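Local coordinates for aminotransferase, classes I and II (Silicibacter pomeroyi DSS-3, PDB 3H14), which probably transfers amino groups between L-aspartate and 2-oxoglutarate, as an aminotransferase that depends on pyridoxal 5'-phosphate, at residues 178-183 and 215-220; 196-201 and 223-228; 148-153 and 172-177. One frame throughout, in Å; residues are numbered along the deposited sequence.

Interaction 2 lies within the seven-stranded sheet of the large domain, as a pair of parallel strands; interactions 1 and 3 lie beside it. Interaction 1 packs the start of helix 180-192 against the connection between those strands and touches interaction 2, Ala215 N lying 2.8 Å from Glu201 OE2, probably hydrogen-bonded. Interaction 3 joins two loops and meets interaction 1 where Leu178 CD1 packs 3.7 Å from Gln151 OE1. In relatives the aspartate ending strand 196-200 (Asp200 here) and the asparagine of the Asn-Pro turn (Asn172 here) face the cofactor, so interactions 2 and 3 probably flank the pyridoxal phosphate pocket. A glycerol, probably from the crystallisation liquor, lies about 3 Å from the Gln151 side chain.

Interaction 1 (178-183 and 215-220); sequences LDHAAM and ALELTD
Met183, in the first turn of helix 180-192, comes closest to the short 3-10 segment 215-217 at Ala215, with 7.1 Å between their CA atoms. The gap is filled mainly by Leu218, whose two methyl branches serve different partners. CD2 sits over one face of the His180 imidazole, 3.4 Å from CE1 of that ring, and Leu218 CG makes a CH-pi contact with the same face. His180 CG stands anti to the backbone N (chi1 -165°), and the end of the side chain comes near the leucine. The other branch, Leu218 CD1, lies against the selenomethionine Met183 at only 3.2 Å from CG; with the leucine chi2 at an unusual 132°, so tight a fit is doubtful in detail. Farther along Met183, SE touches Ala215 CB at 4.4 Å. Asp179 is the N-cap of the helix, its OD1 accepting from Ala182 N at 2.9 Å. In 215-220, Ala215 O accepts from both Leu218 N and Thr219 N, closing the turn that presents the leucine. The join therefore rests on apolar and CH-pi contacts; His180 NE2 and Glu217 OE2 are 5.0 Å apart, so the carboxylate could at most favour a protonated imidazole from a distance.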
ATOM      1  N   LEU A 178       6.771   6.684  -8.817  1.00 25.06           N
ATOM      2  CA  LEU A 178       6.949   6.761 -10.267  1.00 24.95           C
ATOM      3  C   LEU A 178       6.612   8.167 -10.707  1.00 26.10           C
ATOM      4  O   LEU A 178       5.477   8.644 -10.508  1.00 24.55           O
ATOM      5  CB  LEU A 178       6.013   5.790 -10.972  1.00 25.13           C
ATOM      6  CG  LEU A 178       6.351   4.322 -10.743  1.00 23.39           C
ATOM      7  CD1 LEU A 178       5.177   3.405 -11.070  1.00 24.62           C
ATOM      8  CD2 LEU A 178       7.564   3.939 -11.526  1.00 22.76           C
ATOM      9  N   ASP A 179       7.590   8.831 -11.307  1.00 27.02           N
ATOM     10  CA  ASP A 179       7.329  10.142 -11.863  1.00 27.52           C
ATOM     11  C   ASP A 179       6.604   9.981 -13.219  1.00 28.20           C
ATOM     12  O   ASP A 179       6.376   8.854 -13.686  1.00 26.65           O
ATOM     13  CB  ASP A 179       8.614  10.966 -11.922  1.00 28.53           C
ATOM     14  CG  ASP A 179       9.644  10.452 -12.942  1.00 31.34           C
ATOM     15  OD1 ASP A 179       9.412   9.473 -13.700  1.00 32.19           O
ATOM     16  OD2 ASP A 179      10.732  11.062 -12.962  1.00 35.62           O
ATOM     17  N   HIS A 180       6.208  11.109 -13.804  1.00 28.90           N
ATOM     18  CA  HIS A 180       5.463  11.136 -15.057  1.00 29.76           C
ATOM     19  C   HIS A 180       6.118  10.339 -16.198  1.00 29.96           C
ATOM     20  O   HIS A 180       5.426   9.615 -16.928  1.00 30.42           O
ATOM     21  CB  HIS A 180       5.299  12.591 -15.484  1.00 30.73           C
ATOM     22  CG  HIS A 180       4.265  12.789 -16.540  1.00 32.34           C
ATOM     23  ND1 HIS A 180       4.536  12.613 -17.883  1.00 35.81           N
ATOM     24  CD2 HIS A 180       2.963  13.159 -16.457  1.00 33.30           C
ATOM     25  CE1 HIS A 180       3.439  12.867 -18.582  1.00 36.35           C
ATOM     26  NE2 HIS A 180       2.469  13.188 -17.739  1.00 35.52           N
ATOM     27  N   ALA A 181       7.438  10.479 -16.341  1.00 29.82           N
ATOM     28  CA  ALA A 181       8.210   9.771 -17.389  1.00 29.62           C
ATOM     29  C   ALA A 181       8.207   8.265 -17.164  1.00 28.97           C
ATOM     30  O   ALA A 181       8.023   7.495 -18.104  1.00 27.63           O
ATOM     31  CB  ALA A 181       9.656  10.271 -17.435  1.00 29.64           C
ATOM     32  N   ALA A 182       8.414   7.856 -15.908  1.00 27.95           N
ATOM     33  CA  ALA A 182       8.472   6.437 -15.541  1.00 27.25           C
ATOM     34  C   ALA A 182       7.128   5.747 -15.732  1.00 27.37           C
ATOM     35  O   ALA A 182       7.062   4.605 -16.185  1.00 25.84           O
ATOM     36  CB  ALA A 182       8.958   6.282 -14.087  1.00 27.55           C
HETATM   37  N   MSE A 183       6.063   6.470 -15.394  1.00 27.96           N
HETATM   38  CA  MSE A 183       4.701   5.990 -15.504  1.00 27.78           C
HETATM   39  C   MSE A 183       4.315   5.893 -16.970  1.00 27.07           C
HETATM   40  O   MSE A 183       3.765   4.898 -17.388  1.00 25.50           O
HETATM   41  CB  MSE A 183       3.774   6.962 -14.788  1.00 28.62           C
HETATM   42  CG  MSE A 183       2.309   6.585 -14.797  1.00 31.95           C
HETATM   43 SE   MSE A 183       1.846   5.009 -13.731  1.00 44.59          SE
HETATM   44  CE  MSE A 183       2.714   5.636 -12.124  1.00 23.06           C
ATOM     45  N   ALA A 215      -2.180   7.666 -12.862  1.00 24.60           N
ATOM     46  CA  ALA A 215      -2.153   7.082 -14.193  1.00 25.10           C
ATOM     47  C   ALA A 215      -3.118   7.776 -15.143  1.00 25.67           C
ATOM     48  O   ALA A 215      -2.889   7.774 -16.349  1.00 26.24           O
ATOM     49  CB  ALA A 215      -2.465   5.615 -14.141  1.00 24.29           C
ATOM     50  N   LEU A 216      -4.173   8.379 -14.598  1.00 26.01           N
ATOM     51  CA  LEU A 216      -5.138   9.186 -15.385  1.00 26.81           C
ATOM     52  C   LEU A 216      -4.523  10.411 -16.087  1.00 27.71           C
ATOM     53  O   LEU A 216      -5.066  10.891 -17.056  1.00 29.14           O
ATOM     54  CB  LEU A 216      -6.304   9.605 -14.494  1.00 25.77           C
ATOM     55  CG  LEU A 216      -7.016   8.402 -13.848  1.00 25.92           C
ATOM     56  CD1 LEU A 216      -8.160   8.872 -13.001  1.00 26.61           C
ATOM     57  CD2 LEU A 216      -7.534   7.442 -14.903  1.00 27.68           C
ATOM     58  N   GLU A 217      -3.388  10.897 -15.616  1.00 28.98           N
ATOM     59  CA  GLU A 217      -2.663  11.982 -16.290  1.00 29.27           C
ATOM     60  C   GLU A 217      -2.002  11.529 -17.600  1.00 30.21           C
ATOM     61  O   GLU A 217      -1.561  12.373 -18.382  1.00 31.06           O
ATOM     62  CB  GLU A 217      -1.583  12.561 -15.378  1.00 29.14           C
ATOM     63  CG  GLU A 217      -2.083  13.401 -14.175  1.00 30.25           C
ATOM     64  CD  GLU A 217      -0.944  13.880 -13.291  1.00 30.67           C
ATOM     65  OE1 GLU A 217      -0.833  13.450 -12.112  1.00 31.85           O
ATOM     66  OE2 GLU A 217      -0.121  14.674 -13.781  1.00 33.23           O
ATOM     67  N   LEU A 218      -1.892  10.215 -17.815  1.00 30.47           N
ATOM     68  CA  LEU A 218      -1.233   9.639 -19.000  1.00 30.62           C
ATOM     69  C   LEU A 218      -2.161   8.829 -19.875  1.00 30.57           C
ATOM     70  O   LEU A 218      -1.945   8.759 -21.075  1.00 31.16           O
ATOM     71  CB  LEU A 218      -0.047   8.754 -18.598  1.00 30.64           C
ATOM     72  CG  LEU A 218       1.136   9.593 -18.088  1.00 33.13           C
ATOM     73  CD1 LEU A 218       1.688   9.055 -16.781  1.00 33.73           C
ATOM     74  CD2 LEU A 218       2.236   9.788 -19.131  1.00 32.03           C
ATOM     75  N   THR A 219      -3.160   8.172 -19.289  1.00 30.78           N
ATOM     76  CA  THR A 219      -4.120   7.394 -20.082  1.00 30.77           C
ATOM     77  C   THR A 219      -5.435   7.244 -19.358  1.00 30.69           C
ATOM     78  O   THR A 219      -5.481   7.339 -18.143  1.00 29.81           O
ATOM     79  CB  THR A 219      -3.592   5.964 -20.389  1.00 31.31           C
ATOM     80  OG1 THR A 219      -4.456   5.312 -21.341  1.00 31.04           O
ATOM     81  CG2 THR A 219      -3.484   5.110 -19.084  1.00 30.29           C
ATOM     82  N   ASP A 220      -6.501   6.987 -20.108  1.00 30.38           N
ATOM     83  CA  ASP A 220      -7.741   6.573 -19.511  1.00 30.36           C
ATOM     84  C   ASP A 220      -7.885   5.060 -19.542  1.00 29.54           C
ATOM     85  O   ASP A 220      -8.734   4.520 -18.842  1.00 29.53           O
ATOM     86  CB  ASP A 220      -8.938   7.264 -20.185  1.00 30.94           C
ATOM     87  CG  ASP A 220      -9.034   8.743 -19.837  1.00 32.88           C
ATOM     88  OD1 ASP A 220      -9.032   9.112 -18.638  1.00 32.60           O
ATOM     89  OD2 ASP A 220      -9.107   9.560 -20.780  1.00 35.90           O
TER

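Interaction 2 (196-201 and 223-228); sequences SFISDE and YVINSF
Glu201, just past the end of strand 196-200 and packed over Val224 of strand 223-227, has its OE2 gripped by two donors: Ser199 OG at 2.6 Å, which meets the anti lone pair, and the backbone N of Ala215. The two strands are parallel neighbours in the seven-stranded mixed sheet of the fold type I large domain, inclined by 22°. Their ladder consists of four backbone bonds, with Ser199 N and Glu201 N donating to Tyr223 O and Ile225 O, and Tyr223 N and Ile225 N to Phe197 O and Ser199 O. All four are nearly straight, Ser199 N to Tyr223 O measuring 2.9 Å. Ile198 and Ile225 share the face turned to helix 100-111, with Ile198 CG2 3.8 Å from Ile225 CG1. Asp200, on that face, has OD2 hydrogen-bonded to Tyr128 OH; its position is consistent with the aspartate that in relatives faces the cofactor pyridine nitrogen. On the face of Ser199 and Val224, Glu201 OE1 lies 3.3 Å from Val224 CG1. A water donates to Glu201 OE1 at 2.7 Å and accepts from Asn226 ND2 at 2.9 Å, bridging the two segments, while Thr214 OG1 also bonds to OE1. An alanine in place of Glu201 would probably leave Ser199 OG and Ala215 N without their acceptor and open a gap beside Val224 CG1. Asn226 OD1 accepts from Ser227 N at 2.8 Å, the donor lying in the carbonyl plane at a C=O...N angle of 99°.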
ATOM      1  N   SER A 196      -3.038  -5.490 -19.536  1.00 21.73           N
ATOM      2  CA  SER A 196      -3.935  -4.499 -18.946  1.00 21.26           C
ATOM      3  C   SER A 196      -3.269  -3.890 -17.719  1.00 19.95           C
ATOM      4  O   SER A 196      -2.788  -4.618 -16.874  1.00 21.48           O
ATOM      5  CB  SER A 196      -5.257  -5.145 -18.532  1.00 21.15           C
ATOM      6  OG  SER A 196      -5.864  -5.765 -19.642  1.00 21.34           O
ATOM      7  N   PHE A 197      -3.291  -2.566 -17.641  1.00 19.99           N
ATOM      8  CA  PHE A 197      -2.571  -1.773 -16.671  1.00 19.55           C
ATOM      9  C   PHE A 197      -3.418  -1.395 -15.477  1.00 19.67           C
ATOM     10  O   PHE A 197      -4.470  -0.723 -15.590  1.00 19.29           O
ATOM     11  CB  PHE A 197      -2.023  -0.518 -17.334  1.00 20.14           C
ATOM     12  CG  PHE A 197      -0.989   0.227 -16.511  1.00 21.36           C
ATOM     13  CD1 PHE A 197       0.350  -0.207 -16.489  1.00 23.84           C
ATOM     14  CD2 PHE A 197      -1.335   1.350 -15.774  1.00 21.18           C
ATOM     15  CE1 PHE A 197       1.318   0.464 -15.745  1.00 22.93           C
ATOM     16  CE2 PHE A 197      -0.378   2.031 -15.011  1.00 21.84           C
ATOM     17  CZ  PHE A 197       0.971   1.589 -15.001  1.00 21.08           C
ATOM     18  N   ILE A 198      -2.915  -1.762 -14.298  1.00 19.86           N
ATOM     19  CA  ILE A 198      -3.575  -1.418 -13.034  1.00 18.52           C
ATOM     20  C   ILE A 198      -2.627  -0.605 -12.174  1.00 19.45           C
ATOM     21  O   ILE A 198      -1.529  -1.071 -11.882  1.00 19.23           O
ATOM     22  CB  ILE A 198      -3.973  -2.653 -12.269  1.00 19.28           C
ATOM     23  CG1 ILE A 198      -4.873  -3.551 -13.112  1.00 18.72           C
ATOM     24  CG2 ILE A 198      -4.644  -2.261 -10.930  1.00 17.94           C
ATOM     25  CD1 ILE A 198      -5.150  -4.794 -12.497  1.00 17.82           C
ATOM     26  N   SER A 199      -3.066   0.603 -11.792  1.00 18.76           N
ATOM     27  CA  SER A 199      -2.291   1.549 -11.001  1.00 18.58           C
ATOM     28  C   SER A 199      -2.841   1.598  -9.578  1.00 19.10           C
ATOM     29  O   SER A 199      -3.993   1.983  -9.350  1.00 18.24           O
ATOM     30  CB  SER A 199      -2.340   2.932 -11.634  1.00 18.03           C
ATOM     31  OG  SER A 199      -1.535   3.889 -10.969  1.00 19.14           O
ATOM     32  N   ASP A 200      -1.997   1.178  -8.630  1.00 19.50           N
ATOM     33  CA  ASP A 200      -2.324   1.181  -7.202  1.00 19.60           C
ATOM     34  C   ASP A 200      -1.855   2.539  -6.665  1.00 19.63           C
ATOM     35  O   ASP A 200      -0.659   2.846  -6.626  1.00 20.73           O
ATOM     36  CB  ASP A 200      -1.654  -0.020  -6.504  1.00 19.98           C
ATOM     37  CG  ASP A 200      -1.873  -0.041  -4.982  1.00 20.77           C
ATOM     38  OD1 ASP A 200      -2.250   1.005  -4.415  1.00 23.10           O
ATOM     39  OD2 ASP A 200      -1.632  -1.097  -4.351  1.00 22.52           O
ATOM     40  N   GLU A 201      -2.814   3.375  -6.302  1.00 19.66           N
ATOM     41  CA  GLU A 201      -2.579   4.760  -5.914  1.00 19.10           C
ATOM     42  C   GLU A 201      -3.037   4.953  -4.455  1.00 18.77           C
ATOM     43  O   GLU A 201      -3.289   6.070  -4.000  1.00 18.39           O
ATOM     44  CB  GLU A 201      -3.267   5.699  -6.912  1.00 19.63           C
ATOM     45  CG  GLU A 201      -2.755   5.412  -8.341  1.00 19.57           C
ATOM     46  CD  GLU A 201      -3.128   6.400  -9.438  1.00 21.13           C
ATOM     47  OE1 GLU A 201      -3.931   7.357  -9.223  1.00 21.49           O
ATOM     48  OE2 GLU A 201      -2.600   6.173 -10.564  1.00 22.08           O
ATOM     49  N   TYR A 223      -7.057   0.784 -14.976  1.00 22.54           N
ATOM     50  CA  TYR A 223      -7.845   0.758 -13.742  1.00 21.05           C
ATOM     51  C   TYR A 223      -6.985   1.436 -12.682  1.00 21.15           C
ATOM     52  O   TYR A 223      -5.817   1.104 -12.541  1.00 21.10           O
ATOM     53  CB  TYR A 223      -8.146  -0.668 -13.319  1.00 19.90           C
ATOM     54  CG  TYR A 223      -9.359  -1.288 -13.964  1.00 20.16           C
ATOM     55  CD1 TYR A 223      -9.668  -1.041 -15.318  1.00 21.97           C
ATOM     56  CD2 TYR A 223     -10.181  -2.128 -13.255  1.00 20.99           C
ATOM     57  CE1 TYR A 223     -10.767  -1.631 -15.933  1.00 21.14           C
ATOM     58  CE2 TYR A 223     -11.287  -2.705 -13.849  1.00 20.83           C
ATOM     59  CZ  TYR A 223     -11.569  -2.441 -15.209  1.00 20.82           C
ATOM     60  OH  TYR A 223     -12.665  -3.001 -15.819  1.00 20.47           O
ATOM     61  N   VAL A 224      -7.544   2.401 -11.968  1.00 20.07           N
ATOM     62  CA  VAL A 224      -6.858   3.015 -10.803  1.00 19.73           C
ATOM     63  C   VAL A 224      -7.562   2.493  -9.532  1.00 20.45           C
ATOM     64  O   VAL A 224      -8.829   2.469  -9.462  1.00 20.80           O
ATOM     65  CB  VAL A 224      -6.905   4.553 -10.870  1.00 19.74           C
ATOM     66  CG1 VAL A 224      -6.441   5.203  -9.549  1.00 18.83           C
ATOM     67  CG2 VAL A 224      -6.072   5.082 -12.000  1.00 20.93           C
ATOM     68  N   ILE A 225      -6.757   2.061  -8.561  1.00 18.60           N
ATOM     69  CA  ILE A 225      -7.266   1.486  -7.298  1.00 18.93           C
ATOM     70  C   ILE A 225      -6.839   2.420  -6.162  1.00 18.19           C
ATOM     71  O   ILE A 225      -5.694   2.830  -6.099  1.00 16.05           O
ATOM     72  CB  ILE A 225      -6.736   0.031  -7.038  1.00 17.74           C
ATOM     73  CG1 ILE A 225      -6.942  -0.889  -8.265  1.00 21.11           C
ATOM     74  CG2 ILE A 225      -7.327  -0.559  -5.708  1.00 17.12           C
ATOM     75  CD1 ILE A 225      -8.362  -0.959  -8.813  1.00 20.50           C
ATOM     76  N   ASN A 226      -7.792   2.789  -5.303  1.00 17.97           N
ATOM     77  CA  ASN A 226      -7.502   3.625  -4.159  1.00 17.62           C
ATOM     78  C   ASN A 226      -8.344   3.213  -2.948  1.00 16.69           C
ATOM     79  O   ASN A 226      -9.148   2.285  -2.986  1.00 16.13           O
ATOM     80  CB  ASN A 226      -7.688   5.090  -4.488  1.00 19.11           C
ATOM     81  CG  ASN A 226      -6.590   5.986  -3.887  1.00 20.43           C
ATOM     82  OD1 ASN A 226      -6.288   5.933  -2.679  1.00 21.74           O
ATOM     83  ND2 ASN A 226      -6.035   6.872  -4.734  1.00 19.96           N
ATOM     84  N   SER A 227      -8.107   3.909  -1.853  1.00 18.17           N
ATOM     85  CA  SER A 227      -8.649   3.529  -0.559  1.00 18.89           C
ATOM     86  C   SER A 227      -8.681   4.759   0.337  1.00 18.74           C
ATOM     87  O   SER A 227      -7.898   5.715   0.139  1.00 17.46           O
ATOM     88  CB  SER A 227      -7.754   2.471   0.078  1.00 19.35           C
ATOM     89  OG  SER A 227      -8.279   2.005   1.336  1.00 20.36           O
ATOM     90  N   PHE A 228      -9.566   4.713   1.334  1.00 18.35           N
ATOM     91  CA  PHE A 228      -9.587   5.717   2.402  1.00 17.76           C
ATOM     92  C   PHE A 228      -8.755   5.297   3.611  1.00 18.45           C
ATOM     93  O   PHE A 228      -8.763   5.992   4.624  1.00 16.80           O
ATOM     94  CB  PHE A 228     -11.033   6.002   2.814  1.00 19.07           C
ATOM     95  CG  PHE A 228     -11.806   6.699   1.750  1.00 17.47           C
ATOM     96  CD1 PHE A 228     -11.703   8.073   1.621  1.00 19.38           C
ATOM     97  CD2 PHE A 228     -12.585   6.000   0.843  1.00 19.45           C
ATOM     98  CE1 PHE A 228     -12.380   8.743   0.657  1.00 20.69           C
ATOM     99  CE2 PHE A 228     -13.290   6.671  -0.157  1.00 20.09           C
ATOM    100  CZ  PHE A 228     -13.168   8.040  -0.265  1.00 19.42           C
TER
HETATM  101  O   HOH W   1      -5.760   7.979  -7.386  1.00 22.94           O

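Interaction 3 (148-153 and 172-177); sequences NRLQPV and NPTGTM
The side-chain amide of Gln151 meets Thr176 obliquely: NE2 donates to OG1 of the threonine at 3.3 Å, with that oxygen tilted 25° out of the amide plane. The same NE2 also reaches Thr176 O at 3.2 Å, a weak bond, but its stronger partner is Ala168 O, while OE1 binds the glycerol. The other flat group, the guanidinium of Arg149, has Met177 O obliquely beside it and is anchored by a salt bridge from NE to Asp311, whose OD2 also accepts from Met177 N. Thr176 OG1 is itself a donor, to Arg149 O at 2.8 Å, almost straight along the carbonyl (C=O...O angle 178°). With chi1 of 66°, this hydroxyl stands between the backbone N and the carbonyl carbon, where it links Arg149 and Gln151. A water donates to Leu150 O and bonds Thr174 OG1, 2.6 Å from each, joining the loops a second time. Leu150 CD1 also packs 3.7 Å from Thr174 CG2. The second loop carries a cis peptide between Asn172 and Pro173, and Asn172 OD1 is hydrogen-bonded to Arg358 NH1, as in relatives where this turn and arginine belong to the active site. Segment 172-177 runs from strand 164-168 toward helix 180-192, while Tyr317 of strand 315-319, in the separate four-stranded sheet, touches Leu150, Pro173 and Thr174.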
ATOM      1  N   ASN A 148      16.639   1.039 -10.617  1.00 21.77           N
ATOM      2  CA  ASN A 148      15.286   1.331 -11.113  1.00 21.54           C
ATOM      3  C   ASN A 148      14.355   1.811 -10.002  1.00 21.88           C
ATOM      4  O   ASN A 148      13.142   1.924 -10.206  1.00 20.38           O
ATOM      5  CB  ASN A 148      14.688   0.105 -11.816  1.00 21.63           C
ATOM      6  CG  ASN A 148      15.481  -0.313 -13.064  1.00 23.54           C
ATOM      7  OD1 ASN A 148      16.121   0.519 -13.718  1.00 23.79           O
ATOM      8  ND2 ASN A 148      15.483  -1.609 -13.352  1.00 20.39           N
ATOM      9  N   ARG A 149      14.938   2.132  -8.847  1.00 20.54           N
ATOM     10  CA  ARG A 149      14.191   2.601  -7.702  1.00 20.99           C
ATOM     11  C   ARG A 149      13.209   1.527  -7.179  1.00 19.86           C
ATOM     12  O   ARG A 149      12.164   1.853  -6.595  1.00 21.83           O
ATOM     13  CB  ARG A 149      13.448   3.897  -8.056  1.00 20.68           C
ATOM     14  CG  ARG A 149      13.508   4.988  -6.998  1.00 21.59           C
ATOM     15  CD  ARG A 149      12.753   6.255  -7.452  1.00 21.91           C
ATOM     16  NE  ARG A 149      12.862   7.367  -6.488  1.00 21.09           N
ATOM     17  CZ  ARG A 149      13.986   8.053  -6.273  1.00 23.41           C
ATOM     18  NH1 ARG A 149      14.017   9.032  -5.367  1.00 23.06           N
ATOM     19  NH2 ARG A 149      15.080   7.787  -6.990  1.00 22.84           N
ATOM     20  N   LEU A 150      13.564   0.271  -7.386  1.00 18.97           N
ATOM     21  CA  LEU A 150      12.761  -0.894  -7.008  1.00 18.69           C
ATOM     22  C   LEU A 150      11.332  -0.835  -7.521  1.00 18.98           C
ATOM     23  O   LEU A 150      10.392  -1.224  -6.833  1.00 18.06           O
ATOM     24  CB  LEU A 150      12.779  -1.087  -5.498  1.00 18.54           C
ATOM     25  CG  LEU A 150      14.169  -1.357  -4.909  1.00 17.75           C
ATOM     26  CD1 LEU A 150      14.107  -1.430  -3.357  1.00 16.89           C
ATOM     27  CD2 LEU A 150      14.764  -2.634  -5.519  1.00 18.57           C
ATOM     28  N   GLN A 151      11.231  -0.381  -8.764  1.00 19.13           N
ATOM     29  CA  GLN A 151      10.018  -0.281  -9.509  1.00 18.88           C
ATOM     30  C   GLN A 151      10.248  -1.018 -10.799  1.00 20.32           C
ATOM     31  O   GLN A 151      11.365  -1.023 -11.313  1.00 19.47           O
ATOM     32  CB  GLN A 151       9.727   1.177  -9.815  1.00 18.67           C
ATOM     33  CG  GLN A 151       9.205   1.961  -8.628  1.00 18.76           C
ATOM     34  CD  GLN A 151       7.741   1.682  -8.307  1.00 20.32           C
ATOM     35  OE1 GLN A 151       7.041   0.982  -9.061  1.00 16.26           O
ATOM     36  NE2 GLN A 151       7.268   2.223  -7.170  1.00 18.91           N
ATOM     37  N   PRO A 152       9.192  -1.647 -11.336  1.00 20.86           N
ATOM     38  CA  PRO A 152       9.419  -2.278 -12.636  1.00 21.41           C
ATOM     39  C   PRO A 152       9.729  -1.274 -13.747  1.00 21.16           C
ATOM     40  O   PRO A 152       9.306  -0.123 -13.694  1.00 21.09           O
ATOM     41  CB  PRO A 152       8.114  -3.029 -12.919  1.00 21.09           C
ATOM     42  CG  PRO A 152       7.105  -2.379 -12.091  1.00 23.64           C
ATOM     43  CD  PRO A 152       7.808  -1.792 -10.869  1.00 20.95           C
ATOM     44  N   VAL A 153      10.524  -1.740 -14.699  1.00 21.39           N
ATOM     45  CA  VAL A 153      10.789  -1.030 -15.928  1.00 21.66           C
ATOM     46  C   VAL A 153      10.348  -1.911 -17.105  1.00 21.43           C
ATOM     47  O   VAL A 153      10.204  -3.121 -16.972  1.00 19.99           O
ATOM     48  CB  VAL A 153      12.274  -0.647 -16.068  1.00 21.93           C
ATOM     49  CG1 VAL A 153      12.696   0.336 -14.938  1.00 21.44           C
ATOM     50  CG2 VAL A 153      13.137  -1.871 -16.086  1.00 22.36           C
ATOM     51  N   ASN A 172       4.449   0.067  -1.235  1.00 20.10           N
ATOM     52  CA  ASN A 172       4.709  -0.694  -0.044  1.00 19.79           C
ATOM     53  C   ASN A 172       5.554  -1.852  -0.569  1.00 19.99           C
ATOM     54  O   ASN A 172       5.114  -2.565  -1.473  1.00 19.24           O
ATOM     55  CB  ASN A 172       3.376  -1.195   0.529  1.00 20.56           C
ATOM     56  CG  ASN A 172       3.534  -2.062   1.756  1.00 20.26           C
ATOM     57  OD1 ASN A 172       4.640  -2.347   2.228  1.00 18.85           O
ATOM     58  ND2 ASN A 172       2.411  -2.538   2.260  1.00 22.70           N
ATOM     59  N   PRO A 173       6.742  -2.109   0.015  1.00 19.34           N
ATOM     60  CA  PRO A 173       7.319  -1.629   1.258  1.00 18.86           C
ATOM     61  C   PRO A 173       8.376  -0.533   1.195  1.00 18.25           C
ATOM     62  O   PRO A 173       8.949  -0.224   2.222  1.00 18.19           O
ATOM     63  CB  PRO A 173       7.970  -2.905   1.785  1.00 18.17           C
ATOM     64  CG  PRO A 173       8.583  -3.504   0.546  1.00 19.07           C
ATOM     65  CD  PRO A 173       7.586  -3.180  -0.569  1.00 19.29           C
ATOM     66  N   THR A 174       8.627   0.020   0.017  1.00 18.67           N
ATOM     67  CA  THR A 174       9.806   0.842  -0.239  1.00 17.98           C
ATOM     68  C   THR A 174       9.567   2.314  -0.085  1.00 18.06           C
ATOM     69  O   THR A 174      10.513   3.056   0.188  1.00 18.13           O
ATOM     70  CB  THR A 174      10.323   0.625  -1.665  1.00 18.29           C
ATOM     71  OG1 THR A 174       9.312   0.992  -2.599  1.00 17.24           O
ATOM     72  CG2 THR A 174      10.727  -0.793  -1.868  1.00 18.53           C
ATOM     73  N   GLY A 175       8.316   2.734  -0.290  1.00 16.86           N
ATOM     74  CA  GLY A 175       7.966   4.121  -0.427  1.00 18.02           C
ATOM     75  C   GLY A 175       8.330   4.774  -1.746  1.00 18.55           C
ATOM     76  O   GLY A 175       8.064   5.958  -1.924  1.00 19.60           O
ATOM     77  N   THR A 176       8.921   4.039  -2.682  1.00 19.60           N
ATOM     78  CA  THR A 176       9.368   4.684  -3.940  1.00 19.89           C
ATOM     79  C   THR A 176       8.180   5.067  -4.840  1.00 21.37           C
ATOM     80  O   THR A 176       7.100   4.426  -4.808  1.00 20.84           O
ATOM     81  CB  THR A 176      10.409   3.821  -4.697  1.00 20.33           C
ATOM     82  OG1 THR A 176       9.821   2.592  -5.156  1.00 20.88           O
ATOM     83  CG2 THR A 176      11.594   3.507  -3.766  1.00 17.03           C
HETATM   84  N   MSE A 177       8.386   6.117  -5.634  1.00 22.11           N
HETATM   85  CA  MSE A 177       7.367   6.632  -6.500  1.00 24.62           C
HETATM   86  C   MSE A 177       7.778   6.639  -7.964  1.00 24.54           C
HETATM   87  O   MSE A 177       8.958   6.614  -8.303  1.00 24.54           O
HETATM   88  CB  MSE A 177       6.982   8.025  -6.038  1.00 23.97           C
HETATM   89  CG  MSE A 177       6.221   7.990  -4.737  1.00 24.72           C
HETATM   90 SE   MSE A 177       6.105   9.722  -3.858  1.00 32.15          SE
HETATM   91  CE  MSE A 177       4.773  10.496  -5.088  1.00 25.14           C
TER
HETATM   92  O   HOH W   2       9.037  -0.596  -4.680  1.00 27.52           O